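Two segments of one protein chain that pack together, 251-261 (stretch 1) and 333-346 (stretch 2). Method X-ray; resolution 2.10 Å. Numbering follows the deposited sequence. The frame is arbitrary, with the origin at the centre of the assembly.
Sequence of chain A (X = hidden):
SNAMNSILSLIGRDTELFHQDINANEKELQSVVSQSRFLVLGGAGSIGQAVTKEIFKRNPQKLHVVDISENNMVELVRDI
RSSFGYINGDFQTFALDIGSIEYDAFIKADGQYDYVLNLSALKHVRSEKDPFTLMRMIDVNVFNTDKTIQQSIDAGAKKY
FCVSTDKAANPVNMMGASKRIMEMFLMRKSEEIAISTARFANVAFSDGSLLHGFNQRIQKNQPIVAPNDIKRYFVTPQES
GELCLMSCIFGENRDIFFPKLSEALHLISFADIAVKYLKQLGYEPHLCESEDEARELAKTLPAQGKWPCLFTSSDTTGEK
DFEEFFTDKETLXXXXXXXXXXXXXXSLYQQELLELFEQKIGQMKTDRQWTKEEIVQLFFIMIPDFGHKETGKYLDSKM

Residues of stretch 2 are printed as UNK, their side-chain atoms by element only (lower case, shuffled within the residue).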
# COMPACT_ATOMS: atom_id res chain seq x y z
N GLY A 251 13.57 10.44 23.28
CA GLY A 251 12.77 11.64 23.19
C GLY A 251 11.92 11.89 24.44
O GLY A 251 11.31 10.96 25.01
N GLU A 252 11.89 13.15 24.88
CA GLU A 252 10.98 13.51 25.93
C GLU A 252 9.65 13.90 25.34
O GLU A 252 9.56 14.19 24.16
CB GLU A 252 11.56 14.65 26.77
CG GLU A 252 12.82 14.24 27.48
CD GLU A 252 13.35 15.35 28.34
OE1 GLU A 252 12.75 15.59 29.41
OE2 GLU A 252 14.34 15.99 27.94
N ASN A 253 8.62 13.93 26.18
CA ASN A 253 7.29 14.41 25.76
C ASN A 253 7.43 15.69 24.98
O ASN A 253 7.95 16.65 25.50
CB ASN A 253 6.31 14.63 26.95
CG ASN A 253 4.82 14.64 26.49
OD1 ASN A 253 4.49 14.18 25.39
ND2 ASN A 253 3.93 15.13 27.35
N ARG A 254 6.92 15.67 23.75
CA ARG A 254 6.93 16.79 22.80
C ARG A 254 8.22 17.08 22.03
O ARG A 254 8.28 18.07 21.30
CB ARG A 254 6.44 18.09 23.46
CG ARG A 254 5.09 17.96 24.06
CD ARG A 254 4.60 19.28 24.64
NE ARG A 254 3.35 18.95 25.27
CZ ARG A 254 3.17 18.67 26.55
NH1 ARG A 254 4.18 18.79 27.41
NH2 ARG A 254 1.95 18.30 26.98
N ASP A 255 9.25 16.24 22.14
CA ASP A 255 10.48 16.50 21.41
C ASP A 255 10.30 16.09 19.93
O ASP A 255 9.75 15.01 19.66
CB ASP A 255 11.58 15.63 21.95
CG ASP A 255 12.23 16.14 23.19
OD1 ASP A 255 11.94 17.25 23.70
OD2 ASP A 255 13.12 15.40 23.63
N ILE A 256 10.73 16.95 19.01
CA ILE A 256 10.84 16.62 17.60
C ILE A 256 12.34 16.47 17.29
O ILE A 256 13.10 17.45 17.31
CB ILE A 256 10.29 17.72 16.63
CG1 ILE A 256 8.86 18.14 16.97
CG2 ILE A 256 10.36 17.21 15.19
CD1 ILE A 256 8.45 19.44 16.25
N PHE A 257 12.75 15.25 17.00
CA PHE A 257 14.14 14.97 16.64
C PHE A 257 14.33 15.24 15.15
O PHE A 257 13.41 15.03 14.37
CB PHE A 257 14.48 13.52 16.96
CG PHE A 257 14.83 13.27 18.40
CD1 PHE A 257 14.19 13.98 19.43
CD2 PHE A 257 15.82 12.34 18.74
CE1 PHE A 257 14.53 13.76 20.76
CE2 PHE A 257 16.15 12.11 20.09
CZ PHE A 257 15.52 12.80 21.09
N PHE A 258 15.50 15.75 14.76
CA PHE A 258 15.83 15.96 13.32
C PHE A 258 17.32 15.94 13.10
O PHE A 258 18.08 16.21 14.04
CB PHE A 258 15.27 17.28 12.81
CG PHE A 258 15.93 18.49 13.45
CD1 PHE A 258 15.49 18.97 14.66
CD2 PHE A 258 17.02 19.12 12.83
CE1 PHE A 258 16.11 20.07 15.25
CE2 PHE A 258 17.63 20.20 13.43
CZ PHE A 258 17.18 20.67 14.63
N PRO A 259 17.74 15.64 11.86
CA PRO A 259 19.16 15.63 11.56
C PRO A 259 19.73 17.01 11.41
O PRO A 259 19.19 17.85 10.66
CB PRO A 259 19.23 14.84 10.25
CG PRO A 259 17.99 15.11 9.59
CD PRO A 259 16.96 15.21 10.71
N LYS A 260 20.79 17.27 12.17
CA LYS A 260 21.53 18.51 12.03
C LYS A 260 22.13 18.57 10.62
O LYS A 260 22.48 17.54 10.04
CB LYS A 260 22.61 18.63 13.09
CG LYS A 260 22.10 18.86 14.50
CD LYS A 260 23.21 18.60 15.52
CE LYS A 260 23.00 19.37 16.81
NZ LYS A 260 24.02 18.97 17.78
N LEU A 261 22.20 19.77 10.06
CA LEU A 261 22.84 19.95 8.76
C LEU A 261 24.32 19.93 9.08
O LEU A 261 24.82 20.86 9.66
CB LEU A 261 22.41 21.26 8.10
CG LEU A 261 20.91 21.55 7.95
CD1 LEU A 261 20.74 22.85 7.16
CD2 LEU A 261 20.10 20.42 7.30
N UNK A 333 17.05 22.27 21.46
CA UNK A 333 18.16 21.75 22.24
C UNK A 333 19.17 21.13 21.24
O UNK A 333 18.97 20.01 20.73
o UNK A 333 18.38 19.34 25.05
c UNK A 333 17.63 20.73 23.25
c UNK A 333 18.73 20.05 24.06
o UNK A 333 19.93 20.18 23.73
N UNK A 334 20.23 21.88 20.98
CA UNK A 334 21.31 21.43 20.10
C UNK A 334 22.50 20.88 20.87
O UNK A 334 23.48 20.42 20.26
c UNK A 334 21.79 22.58 19.19
c UNK A 334 20.64 22.33 15.57
c UNK A 334 20.69 23.24 18.36
se UNK A 334 19.69 21.98 17.24
N UNK A 335 22.40 20.90 22.20
CA UNK A 335 23.46 20.44 23.11
C UNK A 335 23.44 18.95 23.44
O UNK A 335 24.49 18.35 23.63
c UNK A 335 23.42 21.25 24.42
N UNK A 336 22.25 18.35 23.53
CA UNK A 336 22.13 16.97 24.00
C UNK A 336 22.82 15.94 23.11
O UNK A 336 23.43 15.00 23.59
c UNK A 336 20.45 15.21 24.65
c UNK A 336 19.04 14.99 25.14
c UNK A 336 17.78 12.98 25.84
n UNK A 336 17.84 11.80 26.38
n UNK A 336 18.91 13.65 25.70
n UNK A 336 16.61 13.45 25.46
c UNK A 336 20.66 16.61 24.18
N UNK A 337 22.71 16.10 21.81
CA UNK A 337 23.32 15.16 20.89
C UNK A 337 24.24 15.91 19.93
O UNK A 337 24.04 17.08 19.64
c UNK A 337 21.90 12.38 21.56
c UNK A 337 22.26 14.38 20.10
c UNK A 337 21.39 13.51 20.96
c UNK A 337 19.75 11.90 22.52
c UNK A 337 20.04 13.83 21.15
c UNK A 337 21.10 11.59 22.35
c UNK A 337 19.22 13.02 21.92
N UNK A 338 25.23 15.19 19.41
CA UNK A 338 26.16 15.72 18.43
C UNK A 338 25.55 15.86 17.05
O UNK A 338 25.72 16.90 16.41
o UNK A 338 28.10 16.00 20.40
o UNK A 338 29.38 14.36 19.70
c UNK A 338 28.37 15.09 19.57
c UNK A 338 27.43 14.85 18.37
N UNK A 339 24.83 14.82 16.61
CA UNK A 339 24.30 14.72 15.22
C UNK A 339 22.79 15.03 15.10
O UNK A 339 22.30 15.26 14.02
o UNK A 339 26.08 11.62 15.56
c UNK A 339 25.94 12.74 14.99
c UNK A 339 24.53 13.30 14.67
n UNK A 339 26.99 13.48 14.58
N UNK A 340 22.09 15.03 16.24
CA UNK A 340 20.64 15.13 16.28
C UNK A 340 20.21 16.39 16.98
O UNK A 340 20.67 16.71 18.08
c UNK A 340 19.69 11.59 17.51
c UNK A 340 19.56 12.36 15.16
c UNK A 340 20.23 12.57 16.52
c UNK A 340 20.03 13.97 17.06
N UNK A 341 19.28 17.10 16.36
CA UNK A 341 18.71 18.29 16.97
C UNK A 341 17.33 17.98 17.53
O UNK A 341 16.62 17.11 17.00
N UNK A 342 16.95 18.71 18.58
CA UNK A 342 15.67 18.57 19.22
C UNK A 342 14.93 19.91 19.22
O UNK A 342 15.45 20.95 19.69
c UNK A 342 16.72 16.85 20.70
c UNK A 342 15.83 18.09 20.65
c UNK A 342 14.49 17.81 21.27
c UNK A 342 16.81 16.25 22.09
N UNK A 343 13.71 19.90 18.69
CA UNK A 343 12.78 21.00 18.87
C UNK A 343 11.91 20.62 20.03
O UNK A 343 11.39 19.50 20.11
c UNK A 343 12.70 21.56 16.41
c UNK A 343 11.88 21.26 17.67
c UNK A 343 11.85 21.60 15.16
c UNK A 343 10.91 22.46 17.94
N UNK A 344 11.81 21.54 20.95
CA UNK A 344 10.92 21.41 22.08
C UNK A 344 9.58 21.91 21.60
O UNK A 344 9.34 23.09 21.66
c UNK A 344 11.44 22.30 23.21
c UNK A 344 12.67 20.76 24.62
c UNK A 344 13.76 19.79 24.55
c UNK A 344 12.84 21.90 23.68
n UNK A 344 13.37 18.66 25.47
N UNK A 345 8.73 21.04 21.09
CA UNK A 345 7.46 21.52 20.51
C UNK A 345 6.61 22.20 21.57
O UNK A 345 6.46 21.70 22.67
o UNK A 345 5.40 22.05 18.68
n UNK A 345 4.91 19.91 18.25
c UNK A 345 6.66 20.38 19.87
c UNK A 345 5.59 20.86 18.89
N UNK A 346 6.10 23.38 21.26
CA UNK A 346 5.08 24.01 22.10
C UNK A 346 3.83 24.44 21.29
O UNK A 346 3.16 25.35 21.71
o UNK A 346 6.69 27.28 22.46
c UNK A 346 6.35 26.19 21.98
o UNK A 346 6.56 25.88 20.79
c UNK A 346 5.67 25.19 22.88
O HOH W 1 15.47 15.79 25.21
O HOH W 2 23.46 15.22 11.35

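Position 333 has two side-chain carbons, the second carrying two oxygens, and touches nothing on stretch 1. The short carboxylate fits D333, one oxygen accepting from the backbone N of 335 and of 336.

Position 334 is an unbranched chain with a selenium before its last carbon. The selenium lies 3.9 Å from F258 CZ. This is M334, as selenomethionine.

Position 335 has one carbon, and its CA-to-CB bond points away from stretch 1: A335.

Position 336 has three carbons, a nitrogen, then a carbon with two more nitrogens. That guanidinium makes it R336. Water 1 accepts from R336 NH1 and donates to E252 OE2 and D255 OD2, linking charges too far apart for a salt bridge.

Position 337 is one carbon and a six-carbon ring, so F337. Its CE2 is 3.7 Å from F257 CE2.

Position 338 has two carbons, the second with two oxygens. Its CA-to-CB bond points away. It is D338.

Position 339 has two carbons, the second bearing one oxygen and one nitrogen, so N339. Its CA-to-CB bond points away; its backbone O accepts from K260 N at 3.1 Å.

Position 340 has four carbons forked at the second, so L340. Its CD1 is 4.1 Å from F257 CD2.

Position 341 has no side-chain atoms: G341. Its CA sits over one face of the F258 ring, 3.9 Å from the centroid. An ideal CB would clash, 2.3 Å from F258 CZ.

Position 342 has four carbons forked at the first, one arm two carbons long. This is I342; its CD1 is 3.6 Å from F257 CE1, and CG1 lies over one face of that ring.

Position 343 has the same fork and arms, so I343. Its CB is 4.0 Å from I256 CB, and CG1 is 3.9 Å from F258 CE1.

Position 344 is four carbons in a row ending in nitrogen: K344. NZ makes a salt bridge to D255 OD1 at 2.7 Å.

Position 345 matches 339 in its side-chain atoms: N345. Its backbone N donates to R254 O at 3.0 Å.

Position 346 matches 338, its CA-to-CB bond also pointing away: D346.

The contact is an antiparallel strand pair. I256 and I343 exchange two backbone hydrogen bonds, as do F258 and G341. F257, L340 and I342 pack on one face of the sheet; I256, F258 and I343 on the other. K260 NZ fastens one end, donating to the backbone O of M334, F337 and D338 at 2.9, 2.7 and 3.0 Å. The D255–K344 salt bridge holds the other end.

Stretch 2 333-346: DMARFDNLGIIKND
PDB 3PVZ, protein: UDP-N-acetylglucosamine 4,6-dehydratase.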